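Local coordinates for protein LAO/AO transport system kinase (Escherichia coli, PDB 2P67) that belongs to the MeaB family of the P-loop NTPase clan, with a parallel-sheet core flanked by helices that probably binds nucleotide, at residues S12-R15 with L16-E20. Sequence-based numbering, arbitrary orientation. Where two conformers were deposited one is given.
Sequences SIRR and LRQGE
Ser12 O accepts a hydrogen bond from Leu16 N (2.9 Å), the first of the bonds that close the C-terminal end of helix 9-17, which terminates in a Schellman motif. The Ser12 hydroxyl is hydrogen-bonded to the carbonyl of Thr8, and Ser12 CA lies over one face of the Arg15 guanidinium, near the rim. One residue on, Ile13 O takes the straightest bond of the series, from Arg17 N at 2.8 Å with an N-H...O angle of 164°. Ile13 CG2, anti to the backbone N, meets the aliphatic part of Arg17, with 3.9 Å between Ile13 CG2 and Arg17 CD; the isoleucine side chain also touches Leu45 and Ala48 of helix 36-49. Arg14 O receives Gln18 N, and the two side chains run alongside each other in the same direction. Their flat ends touch obliquely, the guanidinium and amide planes 53° apart, and Arg14 NE and Gln18 NE2, both nitrogens, sit 3.8 Å apart without bonding. The Arg15 carbonyl belongs to the last turn of the helix: Glu20 N bonds to Arg15 O (3.2 Å) and Gly19 N to Leu16 O, the pair that defines the Schellman motif. Gln18 N adds a weak bond to Arg15 O. Gly19 has the positive phi (86°) needed here, and Glu20 follows at the N-cap position of helix 21-32, so the Schellman turn connects helix 9-17 directly to helix 21-32. The Arg15 chain bends at chi3, and its guanidinium bonds Thr23 through NE and forms a salt bridge with Glu11 through NH1. Glu20 OE1 nears the edge of that group, yet its closest contact is with the aliphatic stem, 3.4 Å from Arg15 CD, whereas Arg15 NE remains 4.4 Å from Glu20 OE1, too far for a salt bridge.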
loop_
_atom_site.group_PDB
_atom_site.type_symbol
_atom_site.label_atom_id
_atom_site.label_comp_id
_atom_site.label_asym_id
_atom_site.label_seq_id
_atom_site.Cartn_x
_atom_site.Cartn_y
_atom_site.Cartn_z
ATOM N N SER A 12 37.013 -11.492 -18.042
ATOM C CA SER A 12 36.640 -10.588 -16.947
ATOM C C SER A 12 35.579 -11.208 -16.050
ATOM O O SER A 12 35.665 -11.127 -14.818
ATOM C CB SER A 12 36.142 -9.271 -17.515
ATOM O OG SER A 12 37.175 -8.670 -18.277
ATOM N N ILE A 13 34.579 -11.823 -16.670
ATOM C CA ILE A 13 33.569 -12.593 -15.925
ATOM C C ILE A 13 34.199 -13.734 -15.121
ATOM O O ILE A 13 33.859 -13.919 -13.953
ATOM C CB ILE A 13 32.424 -13.062 -16.819
ATOM C CG1 ILE A 13 31.615 -11.843 -17.295
ATOM C CG2 ILE A 13 31.508 -14.078 -16.058
ATOM C CD1 ILE A 13 30.595 -12.171 -18.381
ATOM N N ARG A 14 35.122 -14.473 -15.747
ATOM C CA ARG A 14 35.895 -15.512 -15.053
ATOM C C ARG A 14 36.532 -14.968 -13.770
ATOM O O ARG A 14 36.356 -15.539 -12.692
ATOM C CB ARG A 14 36.977 -16.085 -15.984
ATOM C CG ARG A 14 37.750 -17.286 -15.433
ATOM C CD ARG A 14 38.966 -17.574 -16.309
ATOM N NE ARG A 14 39.594 -18.861 -16.007
ATOM C CZ ARG A 14 40.518 -19.448 -16.772
ATOM N NH1 ARG A 14 40.938 -18.871 -17.893
ATOM N NH2 ARG A 14 41.030 -20.618 -16.416
ATOM N N ARG A 15 37.261 -13.858 -13.898
ATOM C CA ARG A 15 37.949 -13.204 -12.774
ATOM C C ARG A 15 36.934 -12.812 -11.700
ATOM O O ARG A 15 37.175 -12.985 -10.487
ATOM C CB ARG A 15 38.676 -11.936 -13.247
ATOM C CG ARG A 15 39.919 -12.156 -14.109
ATOM C CD ARG A 15 40.793 -10.854 -14.171
ATOM N NE ARG A 15 40.100 -9.665 -14.710
ATOM C CZ ARG A 15 39.968 -9.383 -16.010
ATOM N NH1 ARG A 15 40.446 -10.217 -16.940
ATOM N NH2 ARG A 15 39.341 -8.273 -16.395
ATOM N N LEU A 16 35.796 -12.312 -12.166
ATOM C CA LEU A 16 34.724 -11.845 -11.272
ATOM C C LEU A 16 34.220 -13.028 -10.434
ATOM O O LEU A 16 34.134 -12.967 -9.200
ATOM C CB LEU A 16 33.593 -11.210 -12.090
ATOM C CG LEU A 16 32.285 -10.823 -11.360
ATOM C CD1 LEU A 16 32.537 -9.609 -10.519
ATOM C CD2 LEU A 16 31.103 -10.587 -12.315
ATOM N N ARG A 17 33.913 -14.122 -11.119
ATOM C CA ARG A 17 33.376 -15.309 -10.448
ATOM C C ARG A 17 34.365 -15.956 -9.486
ATOM O O ARG A 17 33.965 -16.644 -8.537
ATOM C CB ARG A 17 32.927 -16.339 -11.483
ATOM C CG ARG A 17 31.773 -15.907 -12.337
ATOM C CD ARG A 17 31.525 -16.957 -13.410
ATOM N NE ARG A 17 31.141 -18.238 -12.809
ATOM C CZ ARG A 17 31.284 -19.428 -13.396
ATOM N NH1 ARG A 17 31.813 -19.518 -14.610
ATOM N NH2 ARG A 17 30.890 -20.533 -12.766
ATOM N N GLN A 18 35.658 -15.736 -9.722
ATOM C CA GLN A 18 36.697 -16.264 -8.839
ATOM C C GLN A 18 36.846 -15.401 -7.576
ATOM O O GLN A 18 37.603 -15.735 -6.660
ATOM C CB GLN A 18 38.028 -16.439 -9.595
ATOM C CG GLN A 18 37.958 -17.545 -10.668
ATOM C CD GLN A 18 39.198 -17.633 -11.551
ATOM O OE1 GLN A 18 39.982 -16.685 -11.651
ATOM N NE2 GLN A 18 39.370 -18.783 -12.213
ATOM N N GLY A 19 36.077 -14.319 -7.511
ATOM C CA GLY A 19 36.032 -13.483 -6.323
ATOM C C GLY A 19 37.122 -12.430 -6.278
ATOM O O GLY A 19 37.399 -11.863 -5.217
ATOM N N GLU A 20 37.735 -12.144 -7.426
ATOM C CA GLU A 20 38.763 -11.110 -7.483
ATOM C C GLU A 20 38.157 -9.731 -7.237
ATOM O O GLU A 20 37.334 -9.256 -8.020
ATOM C CB GLU A 20 39.507 -11.151 -8.811
ATOM C CG GLU A 20 40.387 -12.393 -8.941
ATOM C CD GLU A 20 41.290 -12.371 -10.161
ATOM O OE1 GLU A 20 41.405 -11.312 -10.823
ATOM O OE2 GLU A 20 41.897 -13.435 -10.448
#